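Local coordinates for protein SeviL (Septifer virgatus, PDB 6LF2) that is an R-type lectin from a mussel that binds the saccharides of the glycolipids GM1b and asialo-GM1, at residues B[54-67]-B[74-86]. Sequence-based numbering, arbitrary orientation.
Sequences GYYTIGRESKFLQY and MSDIEQDTTLWSL
Trp84 lies in the cleft where strands 56-60 and 63-67 of this beta-trefoil lectin splay apart, and the chain from Met74 wraps round the second strand. The indole is slotted in edgewise: NE1 donates to Leu65 O at 3.0 Å, in the ring plane but from above the carbonyl plane. One face carries Leu65 CD2, while CH2 abuts Tyr67 CB, and Ile58 CD1 fills in near CD1. A backbone pair fixes the base of the tryptophan, Tyr56 N to Trp84 O and Trp84 N to Tyr56 O, and a water takes the N-H of Ile58 and lies within hydrogen-bonding distance of Leu65 O and Thr82 O beside the ring edge.

Phe64 and Ser75 form an antiparallel hydrogen-bonded pair. Met74 curls back, bent at chi2 and chi3 (-66° and -60°), which drops CE onto the 60-63 turn, 3.6 Å from Lys63 C, and leaves SD against Leu65 CD1. The Phe64 ring is a bump covered on one face by the returning loop: Glu78 CB makes a CH-pi contact over its centre, 4.1 Å from the centroid, and Asp76 O meets the ring edge. Thr82 CG2 fits between Phe64 CB and Gln66 CB. Arg60 NE donates to Tyr25 O and NH1 to Ile44 O, its side chain about 6 Å from a bound galactose.

Lys63 and Asp76 lie side by side and close a salt bridge, NZ to OD1 at 2.6 Å. Gln66, extended with CG anti to the backbone N (chi1 -180°), reaches across Thr81, whose OG1 lies in the amide plane and takes a nearly straight bond from NE2 at 2.8 Å.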
loop_
_atom_site.group_PDB
_atom_site.type_symbol
_atom_site.label_atom_id
_atom_site.label_comp_id
_atom_site.label_asym_id
_atom_site.label_seq_id
_atom_site.Cartn_x
_atom_site.Cartn_y
_atom_site.Cartn_z
ATOM N N GLY B 54 20.662 10.094 8.284
ATOM C CA GLY B 54 20.346 9.442 7.034
ATOM C C GLY B 54 19.907 7.997 7.130
ATOM O O GLY B 54 19.644 7.380 6.088
ATOM N N TYR B 55 19.815 7.427 8.329
ATOM C CA TYR B 55 19.458 6.025 8.484
ATOM C C TYR B 55 18.216 5.876 9.350
ATOM O O TYR B 55 17.961 6.676 10.260
ATOM C CB TYR B 55 20.607 5.203 9.095
ATOM C CG TYR B 55 21.770 5.074 8.148
ATOM C CD1 TYR B 55 21.784 4.088 7.171
ATOM C CD2 TYR B 55 22.832 5.961 8.203
ATOM C CE1 TYR B 55 22.829 3.981 6.276
ATOM C CE2 TYR B 55 23.889 5.860 7.313
ATOM C CZ TYR B 55 23.879 4.862 6.355
ATOM O OH TYR B 55 24.924 4.746 5.465
ATOM N N TYR B 56 17.465 4.818 9.059
ATOM C CA TYR B 56 16.166 4.558 9.659
ATOM C C TYR B 56 16.138 3.134 10.200
ATOM O O TYR B 56 16.887 2.266 9.746
ATOM C CB TYR B 56 15.025 4.798 8.611
ATOM C CG TYR B 56 14.914 6.256 8.236
ATOM C CD1 TYR B 56 14.128 7.122 8.986
ATOM C CD2 TYR B 56 15.640 6.785 7.174
ATOM C CE1 TYR B 56 14.045 8.468 8.681
ATOM C CE2 TYR B 56 15.560 8.143 6.856
ATOM C CZ TYR B 56 14.761 8.979 7.618
ATOM O OH TYR B 56 14.662 10.331 7.331
ATOM N N THR B 57 15.293 2.897 11.205
ATOM C CA THR B 57 15.010 1.535 11.631
ATOM C C THR B 57 13.541 1.205 11.359
ATOM O O THR B 57 12.695 2.093 11.182
ATOM C CB THR B 57 15.354 1.314 13.114
ATOM O OG1 THR B 57 14.693 2.292 13.925
ATOM C CG2 THR B 57 16.864 1.429 13.338
ATOM N N ILE B 58 13.265 -0.096 11.307
ATOM C CA ILE B 58 11.970 -0.658 10.913
ATOM C C ILE B 58 11.553 -1.651 11.999
ATOM O O ILE B 58 12.156 -2.725 12.126
ATOM C CB ILE B 58 12.051 -1.339 9.538
ATOM C CG1 ILE B 58 12.458 -0.314 8.476
ATOM C CG2 ILE B 58 10.716 -1.997 9.177
ATOM C CD1 ILE B 58 12.803 -0.921 7.116
ATOM N N GLY B 59 10.531 -1.302 12.778
ATOM C CA GLY B 59 10.217 -2.020 14.001
ATOM C C GLY B 59 8.836 -2.645 14.019
ATOM O O GLY B 59 7.891 -2.119 13.431
ATOM N N ARG B 60 8.731 -3.775 14.715
ATOM C CA ARG B 60 7.454 -4.385 15.076
ATOM C C ARG B 60 7.648 -5.160 16.371
ATOM O O ARG B 60 8.690 -5.786 16.567
ATOM C CB ARG B 60 6.926 -5.332 13.987
ATOM C CG ARG B 60 5.925 -4.699 13.038
ATOM C CD ARG B 60 5.184 -5.751 12.223
ATOM N NE ARG B 60 4.468 -6.738 13.038
ATOM C CZ ARG B 60 3.353 -6.494 13.726
ATOM N NH1 ARG B 60 2.814 -5.285 13.735
ATOM N NH2 ARG B 60 2.792 -7.469 14.427
ATOM N N GLU B 61 6.640 -5.119 17.247
ATOM C CA GLU B 61 6.639 -5.936 18.462
ATOM C C GLU B 61 7.900 -5.710 19.295
ATOM O O GLU B 61 8.485 -6.654 19.825
ATOM C CB GLU B 61 6.481 -7.421 18.125
ATOM C CG GLU B 61 5.133 -7.798 17.514
ATOM C CD GLU B 61 4.060 -8.049 18.572
ATOM O OE1 GLU B 61 4.252 -7.622 19.732
ATOM O OE2 GLU B 61 3.026 -8.676 18.248
ATOM N N SER B 62 8.319 -4.451 19.405
ATOM C CA SER B 62 9.486 -4.029 20.176
ATOM C C SER B 62 10.792 -4.596 19.639
ATOM O O SER B 62 11.817 -4.544 20.342
ATOM C CB SER B 62 9.339 -4.398 21.658
ATOM O OG SER B 62 8.251 -3.702 22.248
ATOM N N LYS B 63 10.793 -5.126 18.415
ATOM C CA LYS B 63 11.998 -5.615 17.760
ATOM C C LYS B 63 12.283 -4.786 16.510
ATOM O O LYS B 63 11.487 -3.939 16.100
ATOM C CB LYS B 63 11.875 -7.099 17.390
ATOM C CG LYS B 63 11.453 -8.028 18.522
ATOM C CD LYS B 63 11.463 -9.467 18.038
ATOM C CE LYS B 63 10.750 -10.414 18.989
ATOM N NZ LYS B 63 11.469 -10.591 20.281
ATOM N N PHE B 64 13.430 -5.060 15.889
ATOM C CA PHE B 64 13.920 -4.257 14.777
ATOM C C PHE B 64 14.332 -5.149 13.620
ATOM O O PHE B 64 14.975 -6.177 13.821
ATOM C CB PHE B 64 15.103 -3.398 15.205
ATOM C CG PHE B 64 14.818 -2.534 16.397
ATOM C CD1 PHE B 64 14.338 -1.244 16.237
ATOM C CD2 PHE B 64 15.039 -3.013 17.683
ATOM C CE1 PHE B 64 14.074 -0.444 17.342
ATOM C CE2 PHE B 64 14.779 -2.224 18.785
ATOM C CZ PHE B 64 14.293 -0.939 18.617
ATOM N N LEU B 65 13.968 -4.743 12.403
ATOM C CA LEU B 65 14.384 -5.483 11.217
ATOM C C LEU B 65 15.896 -5.394 11.013
ATOM O O LEU B 65 16.473 -4.303 10.975
ATOM C CB LEU B 65 13.666 -4.946 9.983
ATOM C CG LEU B 65 13.797 -5.817 8.728
ATOM C CD1 LEU B 65 13.072 -7.112 8.898
ATOM C CD2 LEU B 65 13.277 -5.076 7.489
ATOM N N GLN B 66 16.526 -6.545 10.845
ATOM C CA GLN B 66 17.974 -6.658 10.859
ATOM C C GLN B 66 18.434 -7.536 9.708
ATOM O O GLN B 66 17.760 -8.498 9.339
ATOM C CB GLN B 66 18.453 -7.266 12.186
ATOM C CG GLN B 66 19.961 -7.428 12.324
ATOM C CD GLN B 66 20.334 -8.154 13.603
ATOM O OE1 GLN B 66 19.637 -9.085 14.026
ATOM N NE2 GLN B 66 21.425 -7.726 14.236
ATOM N N TYR B 67 19.600 -7.215 9.149
ATOM C CA TYR B 67 20.304 -8.144 8.273
ATOM C C TYR B 67 21.672 -8.419 8.874
ATOM O O TYR B 67 22.419 -7.479 9.154
ATOM C CB TYR B 67 20.449 -7.585 6.860
ATOM C CG TYR B 67 21.064 -8.579 5.908
ATOM C CD1 TYR B 67 20.512 -9.835 5.756
ATOM C CD2 TYR B 67 22.190 -8.258 5.162
ATOM C CE1 TYR B 67 21.054 -10.754 4.892
ATOM C CE2 TYR B 67 22.741 -9.170 4.290
ATOM C CZ TYR B 67 22.170 -10.413 4.161
ATOM O OH TYR B 67 22.711 -11.325 3.292
ATOM N N MET B 74 14.456 -10.441 12.928
ATOM C CA MET B 74 14.094 -9.395 13.876
ATOM C C MET B 74 15.054 -9.439 15.062
ATOM O O MET B 74 15.305 -10.512 15.621
ATOM C CB MET B 74 12.645 -9.558 14.346
ATOM C CG MET B 74 11.610 -9.470 13.205
ATOM S SD MET B 74 11.542 -7.841 12.440
ATOM C CE MET B 74 11.078 -6.815 13.839
ATOM N N SER B 75 15.589 -8.275 15.429
ATOM C CA SER B 75 16.523 -8.127 16.539
ATOM C C SER B 75 15.820 -7.523 17.749
ATOM O O SER B 75 15.054 -6.564 17.616
ATOM C CB SER B 75 17.701 -7.235 16.130
ATOM O OG SER B 75 18.564 -6.973 17.233
ATOM N N ASP B 76 16.105 -8.061 18.943
ATOM C CA ASP B 76 15.567 -7.465 20.162
ATOM C C ASP B 76 16.192 -6.109 20.470
ATOM O O ASP B 76 15.569 -5.298 21.168
ATOM C CB ASP B 76 15.772 -8.413 21.346
ATOM C CG ASP B 76 15.049 -9.727 21.167
ATOM O OD1 ASP B 76 13.922 -9.705 20.628
ATOM O OD2 ASP B 76 15.600 -10.779 21.559
ATOM N N ILE B 77 17.388 -5.835 19.951
ATOM C CA ILE B 77 18.154 -4.639 20.285
ATOM C C ILE B 77 18.484 -3.885 19.002
ATOM O O ILE B 77 18.783 -4.498 17.974
ATOM C CB ILE B 77 19.446 -5.003 21.052
ATOM C CG1 ILE B 77 19.109 -5.630 22.409
ATOM C CG2 ILE B 77 20.354 -3.781 21.233
ATOM C CD1 ILE B 77 19.077 -7.147 22.401
ATOM N N GLU B 78 18.423 -2.556 19.061
ATOM C CA GLU B 78 18.834 -1.739 17.925
ATOM C C GLU B 78 20.353 -1.795 17.805
ATOM O O GLU B 78 21.070 -1.243 18.645
ATOM C CB GLU B 78 18.342 -0.305 18.098
ATOM C CG GLU B 78 18.626 0.596 16.904
ATOM C CD GLU B 78 18.272 2.053 17.171
ATOM O OE1 GLU B 78 17.568 2.318 18.171
ATOM O OE2 GLU B 78 18.710 2.930 16.389
ATOM N N GLN B 79 20.846 -2.477 16.776
ATOM C CA GLN B 79 22.272 -2.581 16.499
ATOM C C GLN B 79 22.580 -1.861 15.197
ATOM O O GLN B 79 21.680 -1.443 14.464
ATOM C CB GLN B 79 22.719 -4.046 16.400
ATOM C CG GLN B 79 22.432 -4.921 17.622
ATOM C CD GLN B 79 23.344 -4.631 18.823
ATOM O OE1 GLN B 79 24.278 -3.824 18.744
ATOM N NE2 GLN B 79 23.071 -5.298 19.942
ATOM N N ASP B 80 23.872 -1.750 14.883
ATOM C CA ASP B 80 24.229 -1.086 13.636
ATOM C C ASP B 80 23.620 -1.808 12.438
ATOM O O ASP B 80 23.270 -1.164 11.442
ATOM C CB ASP B 80 25.753 -0.953 13.514
ATOM C CG ASP B 80 26.490 -2.285 13.584
ATOM O OD1 ASP B 80 25.856 -3.356 13.719
ATOM O OD2 ASP B 80 27.741 -2.245 13.504
ATOM N N THR B 81 23.419 -3.123 12.541
ATOM C CA THR B 81 22.837 -3.923 11.471
ATOM C C THR B 81 21.326 -3.773 11.345
ATOM O O THR B 81 20.724 -4.428 10.482
ATOM C CB THR B 81 23.162 -5.394 11.693
ATOM O OG1 THR B 81 22.909 -5.716 13.065
ATOM C CG2 THR B 81 24.624 -5.674 11.356
ATOM N N THR B 82 20.702 -2.954 12.189
ATOM C CA THR B 82 19.294 -2.615 12.036
ATOM C C THR B 82 19.105 -1.270 11.344
ATOM O O THR B 82 17.971 -0.785 11.239
ATOM C CB THR B 82 18.584 -2.603 13.398
ATOM O OG1 THR B 82 19.098 -1.549 14.221
ATOM C CG2 THR B 82 18.722 -3.937 14.105
ATOM N N LEU B 83 20.182 -0.660 10.856
ATOM C CA LEU B 83 20.091 0.609 10.146
ATOM C C LEU B 83 19.897 0.363 8.657
ATOM O O LEU B 83 20.602 -0.453 8.058
ATOM C CB LEU B 83 21.339 1.468 10.369
ATOM C CG LEU B 83 21.625 1.872 11.810
ATOM C CD1 LEU B 83 22.941 2.632 11.879
ATOM C CD2 LEU B 83 20.507 2.724 12.347
ATOM N N TRP B 84 18.938 1.087 8.070
ATOM C CA TRP B 84 18.614 1.007 6.652
ATOM C C TRP B 84 18.535 2.420 6.115
ATOM O O TRP B 84 18.039 3.317 6.799
ATOM C CB TRP B 84 17.266 0.300 6.415
ATOM C CG TRP B 84 17.163 -1.043 7.023
ATOM C CD1 TRP B 84 16.859 -1.334 8.324
ATOM C CD2 TRP B 84 17.373 -2.294 6.372
ATOM N NE1 TRP B 84 16.871 -2.687 8.516
ATOM C CE2 TRP B 84 17.179 -3.304 7.335
ATOM C CE3 TRP B 84 17.709 -2.662 5.063
ATOM C CZ2 TRP B 84 17.308 -4.655 7.033
ATOM C CZ3 TRP B 84 17.825 -3.999 4.767
ATOM C CH2 TRP B 84 17.627 -4.982 5.747
ATOM N N SER B 85 19.017 2.624 4.894
ATOM C CA SER B 85 18.789 3.882 4.208
ATOM C C SER B 85 17.767 3.679 3.099
ATOM O O SER B 85 17.588 2.569 2.585
ATOM C CB SER B 85 20.087 4.460 3.629
ATOM O OG SER B 85 20.718 3.532 2.770
ATOM N N LEU B 86 17.071 4.761 2.773
ATOM C CA LEU B 86 16.111 4.752 1.679
ATOM C C LEU B 86 16.802 5.259 0.417
ATOM O O LEU B 86 17.310 6.384 0.382
ATOM C CB LEU B 86 14.887 5.599 2.023
ATOM C CG LEU B 86 13.764 4.884 2.784
ATOM C CD1 LEU B 86 14.223 4.345 4.137
ATOM C CD2 LEU B 86 12.588 5.827 2.966
HETATM O O HOH W 1 18.141 7.316 3.923
HETATM O O HOH W 2 15.489 -1.781 11.690
HETATM O O HOH W 3 21.369 -7.937 17.038
#